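PDB 4C2L: endo-xylogalacturonan hydrolase A from Aspergillus tubingensis, which hydrolyses xylogalacturonan, the xylose-substituted galacturonan of the hairy regions of pectin, and needs a galacturonic acid backbone that carries xylose. Local coordinates for residues A[118-123]-A[130-135]; A[122-127]-A[185-190]; A[171-176]-A[189-194]; A[213-218]-A[222-227]. All blocks are in the same frame, centred on the assembly; numbering follows the deposited sequence.

Interaction 1 (A[118-123]-A[130-135])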
loop_
_atom_site.group_PDB
_atom_site.type_symbol
_atom_site.label_atom_id
_atom_site.label_comp_id
_atom_site.label_asym_id
_atom_site.label_seq_id
_atom_site.Cartn_x
_atom_site.Cartn_y
_atom_site.Cartn_z
ATOM N N GLN A 118 8.508 -7.760 -14.518
ATOM C CA GLN A 118 8.580 -7.041 -15.808
ATOM C C GLN A 118 7.584 -7.579 -16.830
ATOM O O GLN A 118 6.872 -6.805 -17.478
ATOM C CB GLN A 118 9.995 -7.110 -16.413
ATOM C CG GLN A 118 10.138 -6.237 -17.658
ATOM C CD GLN A 118 10.096 -4.741 -17.340
ATOM O OE1 GLN A 118 10.828 -4.258 -16.466
ATOM N NE2 GLN A 118 9.238 -4.002 -18.040
ATOM N N ASP A 119 7.561 -8.898 -16.997
ATOM C CA ASP A 119 6.678 -9.483 -18.002
ATOM C C ASP A 119 5.213 -9.151 -17.713
ATOM O O ASP A 119 4.447 -8.861 -18.636
ATOM C CB ASP A 119 6.870 -10.995 -18.094
ATOM C CG ASP A 119 8.178 -11.385 -18.758
ATOM O OD1 ASP A 119 8.936 -10.503 -19.220
ATOM O OD2 ASP A 119 8.453 -12.600 -18.799
ATOM N N ALA A 120 4.839 -9.197 -16.437
ATOM C CA ALA A 120 3.479 -8.866 -16.022
ATOM C C ALA A 120 3.166 -7.413 -16.347
ATOM O O ALA A 120 2.067 -7.104 -16.817
ATOM C CB ALA A 120 3.283 -9.147 -14.537
ATOM N N TRP A 121 4.117 -6.505 -16.107
ATOM C CA TRP A 121 3.831 -5.094 -16.405
ATOM C C TRP A 121 3.645 -4.867 -17.875
ATOM O O TRP A 121 2.802 -4.084 -18.287
ATOM C CB TRP A 121 4.928 -4.167 -15.897
ATOM C CG TRP A 121 5.240 -4.338 -14.443
ATOM C CD1 TRP A 121 4.370 -4.716 -13.415
ATOM C CD2 TRP A 121 6.539 -4.131 -13.798
ATOM N NE1 TRP A 121 5.046 -4.768 -12.212
ATOM C CE2 TRP A 121 6.346 -4.414 -12.381
ATOM C CE3 TRP A 121 7.815 -3.762 -14.255
ATOM C CZ2 TRP A 121 7.397 -4.333 -11.460
ATOM C CZ3 TRP A 121 8.856 -3.666 -13.321
ATOM C CH2 TRP A 121 8.654 -3.940 -11.958
ATOM N N ASP A 122 4.443 -5.551 -18.687
ATOM C CA ASP A 122 4.351 -5.383 -20.136
ATOM C C ASP A 122 3.075 -5.999 -20.690
ATOM O O ASP A 122 2.430 -5.414 -21.567
ATOM C CB ASP A 122 5.586 -5.978 -20.818
ATOM C CG ASP A 122 6.858 -5.186 -20.519
ATOM O OD1 ASP A 122 6.823 -3.952 -20.391
ATOM O OD2 ASP A 122 7.916 -5.811 -20.457
ATOM N N LEU A 123 2.691 -7.160 -20.161
ATOM C CA LEU A 123 1.431 -7.794 -20.555
ATOM C C LEU A 123 0.234 -6.937 -20.146
ATOM O O LEU A 123 -0.652 -6.675 -20.951
ATOM C CB LEU A 123 1.314 -9.197 -19.962
ATOM C CG LEU A 123 0.069 -10.010 -20.322
ATOM C CD1 LEU A 123 -0.140 -10.076 -21.833
ATOM C CD2 LEU A 123 0.213 -11.416 -19.749
ATOM N N TYR A 130 -5.488 -8.564 -17.897
ATOM C CA TYR A 130 -4.550 -9.466 -17.234
ATOM C C TYR A 130 -4.566 -9.205 -15.717
ATOM O O TYR A 130 -4.366 -8.073 -15.270
ATOM C CB TYR A 130 -3.135 -9.343 -17.822
ATOM C CG TYR A 130 -2.181 -10.327 -17.191
ATOM C CD1 TYR A 130 -2.415 -11.700 -17.287
ATOM C CD2 TYR A 130 -1.059 -9.892 -16.479
ATOM C CE1 TYR A 130 -1.558 -12.623 -16.704
ATOM C CE2 TYR A 130 -0.187 -10.814 -15.898
ATOM C CZ TYR A 130 -0.455 -12.174 -15.999
ATOM O OH TYR A 130 0.384 -13.111 -15.402
ATOM N N SER A 131 -4.818 -10.258 -14.940
ATOM C CA SER A 131 -4.984 -10.170 -13.498
ATOM C C SER A 131 -3.732 -10.746 -12.833
ATOM O O SER A 131 -3.336 -11.883 -13.112
ATOM C CB SER A 131 -6.227 -10.976 -13.077
ATOM O OG SER A 131 -6.412 -10.955 -11.679
ATOM N N ARG A 132 -3.105 -9.925 -11.989
ATOM C CA ARG A 132 -1.797 -10.249 -11.388
ATOM C C ARG A 132 -1.889 -10.511 -9.885
ATOM O O ARG A 132 -2.697 -9.887 -9.185
ATOM C CB ARG A 132 -0.817 -9.091 -11.612
ATOM C CG ARG A 132 -0.558 -8.772 -13.075
ATOM C CD ARG A 132 0.043 -7.387 -13.204
ATOM N NE ARG A 132 -1.009 -6.371 -13.058
ATOM C CZ ARG A 132 -0.790 -5.092 -12.780
ATOM N NH1 ARG A 132 0.444 -4.650 -12.557
ATOM N NH2 ARG A 132 -1.819 -4.245 -12.717
ATOM N N PRO A 133 -1.021 -11.398 -9.366
ATOM C CA PRO A 133 -1.031 -11.710 -7.940
ATOM C C PRO A 133 -0.336 -10.648 -7.080
ATOM O O PRO A 133 0.515 -9.914 -7.577
ATOM C CB PRO A 133 -0.215 -13.008 -7.867
ATOM C CG PRO A 133 0.750 -12.882 -9.017
ATOM C CD PRO A 133 -0.040 -12.213 -10.111
ATOM N N THR A 134 -0.683 -10.626 -5.797
ATOM C CA THR A 134 0.030 -9.852 -4.765
ATOM C C THR A 134 1.247 -10.626 -4.313
ATOM O O THR A 134 1.182 -11.853 -4.170
ATOM C CB THR A 134 -0.929 -9.636 -3.588
ATOM O OG1 THR A 134 -1.987 -8.810 -4.076
ATOM C CG2 THR A 134 -0.230 -8.997 -2.348
ATOM N N LEU A 135 2.357 -9.919 -4.088
ATOM C CA LEU A 135 3.614 -10.594 -3.750
ATOM C C LEU A 135 3.564 -11.263 -2.366
ATOM O O LEU A 135 3.900 -12.459 -2.252
ATOM C CB LEU A 135 4.789 -9.597 -3.838
ATOM C CG LEU A 135 6.133 -10.155 -3.390
ATOM C CD1 LEU A 135 6.590 -11.237 -4.368
ATOM C CD2 LEU A 135 7.138 -9.013 -3.341
#

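Interaction 2 (A[122-127]-A[185-190])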
loop_
_atom_site.group_PDB
_atom_site.type_symbol
_atom_site.label_atom_id
_atom_site.label_comp_id
_atom_site.label_asym_id
_atom_site.label_seq_id
_atom_site.Cartn_x
_atom_site.Cartn_y
_atom_site.Cartn_z
ATOM N N ASP A 122 4.443 -5.551 -18.687
ATOM C CA ASP A 122 4.351 -5.383 -20.136
ATOM C C ASP A 122 3.075 -5.999 -20.690
ATOM O O ASP A 122 2.430 -5.414 -21.567
ATOM C CB ASP A 122 5.586 -5.978 -20.818
ATOM C CG ASP A 122 6.858 -5.186 -20.519
ATOM O OD1 ASP A 122 6.823 -3.952 -20.391
ATOM O OD2 ASP A 122 7.916 -5.811 -20.457
ATOM N N LEU A 123 2.691 -7.160 -20.161
ATOM C CA LEU A 123 1.431 -7.794 -20.555
ATOM C C LEU A 123 0.234 -6.937 -20.146
ATOM O O LEU A 123 -0.652 -6.675 -20.951
ATOM C CB LEU A 123 1.314 -9.197 -19.962
ATOM C CG LEU A 123 0.069 -10.010 -20.322
ATOM C CD1 LEU A 123 -0.140 -10.076 -21.833
ATOM C CD2 LEU A 123 0.213 -11.416 -19.749
ATOM N N PHE A 124 0.229 -6.481 -18.897
ATOM C CA PHE A 124 -0.861 -5.627 -18.431
ATOM C C PHE A 124 -0.979 -4.344 -19.274
ATOM O O PHE A 124 -2.075 -3.859 -19.516
ATOM C CB PHE A 124 -0.646 -5.264 -16.972
ATOM C CG PHE A 124 -1.739 -4.417 -16.408
ATOM C CD1 PHE A 124 -2.979 -4.982 -16.143
ATOM C CD2 PHE A 124 -1.545 -3.055 -16.177
ATOM C CE1 PHE A 124 -4.007 -4.214 -15.624
ATOM C CE2 PHE A 124 -2.575 -2.280 -15.667
ATOM C CZ PHE A 124 -3.809 -2.866 -15.398
ATOM N N ALA A 125 0.159 -3.795 -19.696
ATOM C CA ALA A 125 0.174 -2.569 -20.505
ATOM C C ALA A 125 -0.579 -2.751 -21.825
ATOM O O ALA A 125 -1.264 -1.833 -22.272
ATOM C CB ALA A 125 1.608 -2.115 -20.763
ATOM N N SER A 126 -0.478 -3.940 -22.419
ATOM C CA SER A 126 -1.163 -4.235 -23.690
ATOM C C SER A 126 -2.555 -4.820 -23.488
ATOM O O SER A 126 -3.399 -4.754 -24.391
ATOM C CB SER A 126 -0.340 -5.202 -24.541
ATOM O OG SER A 126 0.776 -4.557 -25.113
ATOM N N ASP A 127 -2.790 -5.404 -22.315
ATOM C CA ASP A 127 -4.043 -6.110 -22.032
ATOM C C ASP A 127 -4.467 -5.872 -20.580
ATOM O O ASP A 127 -4.021 -6.559 -19.668
ATOM C CB ASP A 127 -3.847 -7.604 -22.303
ATOM C CG ASP A 127 -5.105 -8.440 -22.032
ATOM O OD1 ASP A 127 -6.161 -7.894 -21.645
ATOM O OD2 ASP A 127 -5.010 -9.670 -22.195
ATOM N N PRO A 185 5.506 0.190 -13.823
ATOM C CA PRO A 185 5.075 -0.888 -12.924
ATOM C C PRO A 185 3.718 -0.527 -12.296
ATOM O O PRO A 185 3.644 -0.133 -11.132
ATOM C CB PRO A 185 6.183 -0.936 -11.877
ATOM C CG PRO A 185 6.806 0.427 -11.885
ATOM C CD PRO A 185 6.614 0.988 -13.265
ATOM N N LYS A 186 2.655 -0.663 -13.083
ATOM C CA LYS A 186 1.314 -0.233 -12.663
ATOM C C LYS A 186 0.816 -0.986 -11.427
ATOM O O LYS A 186 1.051 -2.180 -11.296
ATOM C CB LYS A 186 0.309 -0.481 -13.788
ATOM C CG LYS A 186 0.465 0.417 -14.995
ATOM C CD LYS A 186 0.046 1.838 -14.702
ATOM C CE LYS A 186 -0.083 2.626 -16.001
ATOM N NZ LYS A 186 -0.468 4.043 -15.719
ATOM N N ASN A 187 0.116 -0.274 -10.543
ATOM C CA ASN A 187 -0.590 -0.894 -9.415
ATOM C C ASN A 187 0.340 -1.621 -8.454
ATOM O O ASN A 187 -0.057 -2.608 -7.841
ATOM C CB ASN A 187 -1.675 -1.851 -9.934
ATOM C CG ASN A 187 -2.595 -1.184 -10.943
ATOM O OD1 ASN A 187 -2.550 -1.493 -12.135
ATOM N ND2 ASN A 187 -3.430 -0.246 -10.466
ATOM N N THR A 188 1.573 -1.129 -8.337
ATOM C CA THR A 188 2.530 -1.711 -7.407
ATOM C C THR A 188 2.387 -1.089 -6.016
ATOM O O THR A 188 3.361 -0.588 -5.448
ATOM C CB THR A 188 3.972 -1.622 -7.940
ATOM O OG1 THR A 188 4.221 -0.305 -8.462
ATOM C CG2 THR A 188 4.160 -2.676 -9.059
ATOM N N ASP A 189 1.159 -1.119 -5.464
ATOM C CA ASP A 189 0.906 -0.536 -4.130
ATOM C C ASP A 189 1.885 -1.117 -3.109
ATOM O O ASP A 189 2.118 -2.330 -3.091
ATOM C CB ASP A 189 -0.490 -0.909 -3.615
ATOM C CG ASP A 189 -1.620 -0.455 -4.511
ATOM O OD1 ASP A 189 -1.400 -0.137 -5.695
ATOM O OD2 ASP A 189 -2.775 -0.452 -4.011
ATOM N N GLY A 190 2.449 -0.281 -2.238
ATOM C CA GLY A 190 3.334 -0.805 -1.205
ATOM C C GLY A 190 2.597 -1.681 -0.197
ATOM O O GLY A 190 3.030 -2.795 0.125
#

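Interaction 3 (A[171-176]-A[189-194])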
loop_
_atom_site.group_PDB
_atom_site.type_symbol
_atom_site.label_atom_id
_atom_site.label_comp_id
_atom_site.label_asym_id
_atom_site.label_seq_id
_atom_site.Cartn_x
_atom_site.Cartn_y
_atom_site.Cartn_z
ATOM N N SER A 171 8.678 -3.955 9.215
ATOM C CA SER A 171 9.751 -3.064 9.686
ATOM C C SER A 171 11.000 -3.137 8.823
ATOM O O SER A 171 11.389 -4.219 8.400
ATOM C CB SER A 171 10.120 -3.447 11.134
ATOM O OG SER A 171 11.161 -2.626 11.592
ATOM N N ASN A 172 11.650 -1.993 8.589
ATOM C CA ASN A 172 12.947 -1.985 7.915
ATOM C C ASN A 172 12.900 -2.694 6.560
ATOM O O ASN A 172 13.703 -3.591 6.287
ATOM C CB ASN A 172 14.007 -2.643 8.814
ATOM C CG ASN A 172 14.322 -1.803 10.030
ATOM O OD1 ASN A 172 14.429 -0.583 9.926
ATOM N ND2 ASN A 172 14.462 -2.443 11.176
ATOM N N LEU A 173 11.929 -2.324 5.735
ATOM C CA LEU A 173 11.784 -2.921 4.417
ATOM C C LEU A 173 12.221 -1.947 3.333
ATOM O O LEU A 173 11.977 -0.731 3.430
ATOM C CB LEU A 173 10.327 -3.346 4.160
ATOM C CG LEU A 173 9.673 -4.369 5.084
ATOM C CD1 LEU A 173 8.274 -4.688 4.573
ATOM C CD2 LEU A 173 10.508 -5.652 5.155
ATOM N N LYS A 174 12.881 -2.485 2.311
ATOM C CA LYS A 174 13.216 -1.719 1.120
ATOM C C LYS A 174 12.408 -2.299 -0.033
ATOM O O LYS A 174 12.528 -3.474 -0.336
ATOM C CB LYS A 174 14.710 -1.802 0.821
ATOM C CG LYS A 174 15.131 -0.974 -0.383
ATOM C CD LYS A 174 16.563 -0.476 -0.241
ATOM C CE LYS A 174 17.538 -1.402 -0.956
ATOM N NZ LYS A 174 17.456 -1.201 -2.429
ATOM N N MET A 175 11.566 -1.475 -0.648
ATOM C CA MET A 175 10.640 -1.978 -1.656
ATOM C C MET A 175 10.794 -1.159 -2.912
ATOM O O MET A 175 10.714 0.066 -2.881
ATOM C CB MET A 175 9.208 -1.897 -1.125
ATOM C CG MET A 175 9.025 -2.761 0.114
ATOM S SD MET A 175 7.691 -2.178 1.169
ATOM C CE MET A 175 6.363 -2.157 -0.027
ATOM N N ASP A 176 11.058 -1.829 -4.030
ATOM C CA ASP A 176 11.276 -1.086 -5.259
ATOM C C ASP A 176 10.747 -1.829 -6.455
ATOM O O ASP A 176 10.937 -3.038 -6.579
ATOM C CB ASP A 176 12.775 -0.758 -5.444
ATOM C CG ASP A 176 13.667 -1.988 -5.293
ATOM O OD1 ASP A 176 13.889 -2.693 -6.287
ATOM O OD2 ASP A 176 14.179 -2.249 -4.190
ATOM N N ASP A 189 1.159 -1.119 -5.464
ATOM C CA ASP A 189 0.906 -0.536 -4.130
ATOM C C ASP A 189 1.885 -1.117 -3.109
ATOM O O ASP A 189 2.118 -2.330 -3.091
ATOM C CB ASP A 189 -0.490 -0.909 -3.615
ATOM C CG ASP A 189 -1.620 -0.455 -4.511
ATOM O OD1 ASP A 189 -1.400 -0.137 -5.695
ATOM O OD2 ASP A 189 -2.775 -0.452 -4.011
ATOM N N GLY A 190 2.449 -0.281 -2.238
ATOM C CA GLY A 190 3.334 -0.805 -1.205
ATOM C C GLY A 190 2.597 -1.681 -0.197
ATOM O O GLY A 190 3.030 -2.795 0.125
ATOM N N PHE A 191 1.509 -1.154 0.353
ATOM C CA PHE A 191 0.762 -1.857 1.397
ATOM C C PHE A 191 -0.693 -1.559 1.179
ATOM O O PHE A 191 -1.089 -0.395 1.192
ATOM C CB PHE A 191 1.152 -1.342 2.801
ATOM C CG PHE A 191 2.608 -1.447 3.088
ATOM C CD1 PHE A 191 3.484 -0.450 2.669
ATOM C CD2 PHE A 191 3.116 -2.561 3.745
ATOM C CE1 PHE A 191 4.842 -0.552 2.920
ATOM C CE2 PHE A 191 4.481 -2.664 4.002
ATOM C CZ PHE A 191 5.339 -1.659 3.581
ATOM N N ASP A 192 -1.492 -2.609 0.981
ATOM C CA ASP A 192 -2.934 -2.458 0.914
ATOM C C ASP A 192 -3.440 -3.059 2.209
ATOM O O ASP A 192 -3.413 -4.290 2.367
ATOM C CB ASP A 192 -3.508 -3.249 -0.265
ATOM C CG ASP A 192 -3.421 -2.501 -1.591
ATOM O OD1 ASP A 192 -2.944 -1.356 -1.645
ATOM O OD2 ASP A 192 -3.858 -3.090 -2.585
ATOM N N ILE A 193 -3.858 -2.208 3.144
ATOM C CA ILE A 193 -4.248 -2.684 4.473
ATOM C C ILE A 193 -5.761 -2.676 4.564
ATOM O O ILE A 193 -6.372 -1.612 4.601
ATOM C CB ILE A 193 -3.606 -1.824 5.599
ATOM C CG1 ILE A 193 -2.073 -1.743 5.405
ATOM C CG2 ILE A 193 -3.987 -2.375 6.980
ATOM C CD1 ILE A 193 -1.346 -3.083 5.424
ATOM N N GLY A 194 -6.354 -3.870 4.542
ATOM C CA GLY A 194 -7.797 -4.023 4.625
ATOM C C GLY A 194 -8.209 -4.506 6.003
ATOM O O GLY A 194 -7.689 -4.029 7.022
#

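Interaction 4 (A[213-218]-A[222-227]). With SO4 (sulfate ion), chain E.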
loop_
_atom_site.group_PDB
_atom_site.type_symbol
_atom_site.label_atom_id
_atom_site.label_comp_id
_atom_site.label_asym_id
_atom_site.label_seq_id
_atom_site.Cartn_x
_atom_site.Cartn_y
_atom_site.Cartn_z
ATOM N N VAL A 213 0.826 3.544 0.784
ATOM C CA VAL A 213 0.010 2.775 1.727
ATOM C C VAL A 213 -1.413 3.136 1.371
ATOM O O VAL A 213 -1.721 4.323 1.203
ATOM C CB VAL A 213 0.290 3.165 3.205
ATOM C CG1 VAL A 213 -0.632 2.379 4.147
ATOM C CG2 VAL A 213 1.757 2.921 3.572
ATOM N N ALA A 214 -2.263 2.119 1.195
ATOM C CA ALA A 214 -3.672 2.345 0.969
ATOM C C ALA A 214 -4.436 1.704 2.104
ATOM O O ALA A 214 -4.213 0.525 2.431
ATOM C CB ALA A 214 -4.113 1.768 -0.372
ATOM N N PHE A 215 -5.295 2.500 2.736
ATOM C CA PHE A 215 -6.165 1.980 3.758
ATOM C C PHE A 215 -7.479 1.599 3.123
ATOM O O PHE A 215 -8.239 2.442 2.616
ATOM C CB PHE A 215 -6.329 2.978 4.898
ATOM C CG PHE A 215 -5.019 3.491 5.426
ATOM C CD1 PHE A 215 -4.251 2.712 6.286
ATOM C CD2 PHE A 215 -4.540 4.729 5.022
ATOM C CE1 PHE A 215 -3.029 3.178 6.774
ATOM C CE2 PHE A 215 -3.317 5.212 5.504
ATOM C CZ PHE A 215 -2.555 4.423 6.367
ATOM N N LYS A 216 -7.718 0.300 3.139
ATOM C CA LYS A 216 -8.853 -0.282 2.450
ATOM C C LYS A 216 -9.960 -0.565 3.471
ATOM O O LYS A 216 -9.723 -0.464 4.679
ATOM C CB LYS A 216 -8.400 -1.563 1.749
ATOM C CG LYS A 216 -7.285 -1.317 0.735
ATOM C CD LYS A 216 -7.768 -0.388 -0.382
ATOM C CE LYS A 216 -6.870 -0.448 -1.622
ATOM N NZ LYS A 216 -7.246 0.632 -2.582
ATOM N N PRO A 217 -11.157 -0.939 2.991
ATOM C CA PRO A 217 -12.293 -1.158 3.890
ATOM C C PRO A 217 -11.979 -2.100 5.041
ATOM O O PRO A 217 -11.307 -3.127 4.855
ATOM C CB PRO A 217 -13.346 -1.758 2.956
ATOM C CG PRO A 217 -13.085 -1.054 1.674
ATOM C CD PRO A 217 -11.574 -1.019 1.576
ATOM N N SER A 218 -12.466 -1.730 6.222
ATOM C CA SER A 218 -12.286 -2.461 7.486
ATOM C C SER A 218 -10.890 -2.401 8.112
ATOM O O SER A 218 -10.616 -3.123 9.078
ATOM C CB SER A 218 -12.824 -3.904 7.414
ATOM O OG SER A 218 -14.156 -3.879 6.933
ATOM N N VAL A 222 -4.209 1.260 12.547
ATOM C CA VAL A 222 -2.993 1.147 11.731
ATOM C C VAL A 222 -2.086 2.312 12.075
ATOM O O VAL A 222 -2.535 3.469 12.135
ATOM C CB VAL A 222 -3.288 1.155 10.212
ATOM C CG1 VAL A 222 -2.006 0.900 9.401
ATOM C CG2 VAL A 222 -4.348 0.105 9.877
ATOM N N THR A 223 -0.821 1.998 12.309
ATOM C CA THR A 223 0.195 3.018 12.522
ATOM C C THR A 223 1.227 2.893 11.431
ATOM O O THR A 223 1.727 1.794 11.163
ATOM C CB THR A 223 0.878 2.822 13.885
ATOM O OG1 THR A 223 -0.094 2.993 14.920
ATOM C CG2 THR A 223 1.999 3.836 14.091
ATOM N N VAL A 224 1.545 4.019 10.801
ATOM C CA VAL A 224 2.629 4.069 9.862
ATOM C C VAL A 224 3.569 5.141 10.433
ATOM O O VAL A 224 3.171 6.293 10.593
ATOM C CB VAL A 224 2.158 4.502 8.445
ATOM C CG1 VAL A 224 3.343 4.549 7.475
ATOM C CG2 VAL A 224 1.071 3.569 7.904
ATOM N N ASP A 225 4.804 4.752 10.721
ATOM C CA ASP A 225 5.772 5.677 11.353
ATOM C C ASP A 225 7.104 5.627 10.616
ATOM O O ASP A 225 7.818 4.637 10.730
ATOM C CB ASP A 225 5.957 5.259 12.812
ATOM C CG ASP A 225 6.846 6.211 13.602
ATOM O OD1 ASP A 225 7.673 6.946 13.009
ATOM O OD2 ASP A 225 6.701 6.217 14.845
ATOM N N THR A 226 7.423 6.699 9.895
ATOM C CA THR A 226 8.676 6.854 9.138
ATOM C C THR A 226 8.666 6.029 7.857
ATOM O O THR A 226 8.958 4.827 7.846
ATOM C CB THR A 226 9.943 6.575 9.981
ATOM O OG1 THR A 226 9.818 7.228 11.247
ATOM C CG2 THR A 226 11.203 7.083 9.250
ATOM N N ILE A 227 8.314 6.701 6.779
ATOM C CA ILE A 227 8.191 6.047 5.500
ATOM C C ILE A 227 8.633 7.022 4.430
ATOM O O ILE A 227 8.389 8.240 4.528
ATOM C CB ILE A 227 6.745 5.522 5.281
ATOM C CG1 ILE A 227 6.631 4.775 3.952
ATOM C CG2 ILE A 227 5.719 6.662 5.340
ATOM C CD1 ILE A 227 5.418 3.857 3.901
HETATM S S SO4 E . -8.463 1.862 -5.792
HETATM O O1 SO4 E . -7.421 2.466 -6.649
HETATM O O2 SO4 E . -9.781 2.071 -6.441
HETATM O O3 SO4 E . -8.362 2.530 -4.486
HETATM O O4 SO4 E . -8.241 0.409 -5.686
#

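Interaction 1 (A[118-123]-A[130-135])
In a loop on the flank of the beta-helix, helix 118-126 lies against the chain that leads into strand 134-139, and Leu123 covers the ring of Tyr130. Leu123 CD2 stands over the middle of that ring, 3.5 Å from its centroid and only 7° off the normal. This is a CH-pi contact. With CG of Tyr130 anti to the backbone N (chi1 -177°) the ring is carried toward the helix, and chi2 (61°) turns its face to the methyl. One turn back along the helix, Ala120 meets the same ring at its edge, with CB 4.1 Å from Tyr130 CE2. Ala120 CB also touches Arg132 CD at 3.9 Å. The right-handed parallel beta-helix of family 28 carries such loops between its strands, and here the helix folds back on the segment that follows it, largely by apolar contact. The bent chain of Arg132 passes beside Ala120 toward Trp121. Its NH1 lies 4.0 Å from Trp121 CD1, at the indole edge, with the guanidinium and indole planes at right angles. NH1 is hydrogen-bonded to Pro155 O and Lys186 O. These bonds hold the buried guanidinium in place. Tyr130 OH is hydrogen-bonded to Thr84 O at the start of helix 84-87.

Interaction 2 (A[122-127]-A[185-190])
Phe124, near the end of helix 118-126, sets the CE2 side of its ring against Lys186 and Asn187 of the turn 185-188. The close part is small. Phe124 CE2 is 3.6 Å from Asn187 OD1 and 3.9 Å from Lys186 CB. Both partners approach the ring obliquely. The amide plane of Asn187 stands 85° from the ring plane. Phe124 CG is anti to the backbone N (chi1 -179°), and this extends the phenyl group from the helix toward the turn. Asn187 OD1 accepts a hydrogen bond from Arg132 NH2, and Arg132 also makes a cation-pi contact with Phe124. The looser side belongs to Lys186. Its CB and CG pass the ring, but the chain bends at chi2 and leads the amine away from the helix; Lys186 is exposed to solvent. The turn itself is tied more firmly: Thr188 OG1 donates to Pro185 O at 2.7 Å. Pro185 to Thr188 form a type II beta turn, with Asn187 in the left-handed region at its third position. Asn187 also touches Asp210, the probable proton donor, so the turn, with Phe124 next to it, lies beside the probable active site of this family 28 beta-helix.

Interaction 3 (A[171-176]-A[189-194])
Met175 and Leu173 of strand 168-176 point into the core of the parallel beta-helix and meet Phe191, the first residue of strand 191-196, and Gly190 just before it. Both segments lie in the first PbH1 repeat. Their strands are in different sheets, and the contact spans the interior between them. The main interaction is a Met-aromatic contact. Met175 SD lies 3.4 Å from Phe191 CZ and 4.3 Å from the ring centroid. It sits 52° off the ring normal, and this oblique approach brings the sulfur to the CZ and CE1 end of the ring. The side chain of Met175 turns at chi3 (55°), which folds CE back toward the chain at Gly190.

Apolar packing adds Leu173. Its CD1 lies near the plane of the Phe191 ring, at the edge, 4.3 Å from CZ. Phe191 thus receives two side chains of the opposing strand, the methionine obliquely and the leucine at the rim. Phe170 meets the same ring edge-to-face, and Ile201 of strand 199-207 touches it as well.

Contacts to the backbone come last. Gly190 presents its main chain to the methionine, and the absence of a side chain lets the methyl come close. Gly190 O also accepts a hydrogen bond from Asn159 ND2, which satisfies this buried carbonyl. The terminal methyl of Met175 rests beside that oxygen: CE is 3.4 Å from Gly190 O and 3.5 Å from Gly190 CA.

Interaction 4 (A[213-218]-A[222-227])
Val222 meets the edge of the Phe215 ring across the interior of the beta-helix. Its CG1 lies in the ring plane, 3.6 Å from Phe215 CE1. With CG1 anti to the backbone N (chi1 -175°), this branch is the one that reaches the ring. Thr223 turns its side chain away from strand 213-215, to the outer surface, where an N-acetylglucosamine of a glycan attached to the protein touches it. Val224 turns inward again. Its CG2 approaches the ring edge, 4.0 Å from Phe215 CZ, and also lies 4.3 Å from Val213 CG1. Phe215 therefore points its rim, not a face, at both valines.

The two strands belong to different faces of the parallel beta-helix, within the second PbH1 repeat. They run nearly antiparallel, at 161°, and their axes stay 10.4 Å apart. Side chains bridge that space, as in the stacked core of a solenoid. Ile201 of the preceding strand 199-207 touches both Val213 and Val224.

Asp225 faces away from the core. Its OD1 accepts a hydrogen bond of 2.8 Å from Thr226 OG1, at the residue where the chain turns a corner. Ile227 follows on the next face and points inward. Its CG1 is anti to the backbone N, and CD1 at the end of that branch lies 3.8 Å from Val213 CG2. Beyond the core, Lys216 NZ lies 2.9 Å from O3 of a sulfate ion, probably from the crystallisation liquor, and bonds to Gly238 O.

How the interactions relate
Interactions 3 and 4 are core contacts between faces of the beta-helix, built from apolar side chains and, in interaction 3, a sulfur. Interaction 1 is also buried but lies outside the beta-helix core, in a loop region, and it adds an arginine. Interaction 2 is a small surface contact of one ring with an amide oxygen and the aliphatic part of a lysine. Interactions 1 and 2 share helix 118-126, and their centres are 6 Å apart. Arg132 of interaction 1 reaches over to the turn of interaction 2. Interactions 2 and 3 share Asp189 and Gly190, where the chain after the turn leads into strand 191-196. Interactions 3 and 4 occupy successive repeats, joined by backbone bonds between strands 191-196 and 213-215.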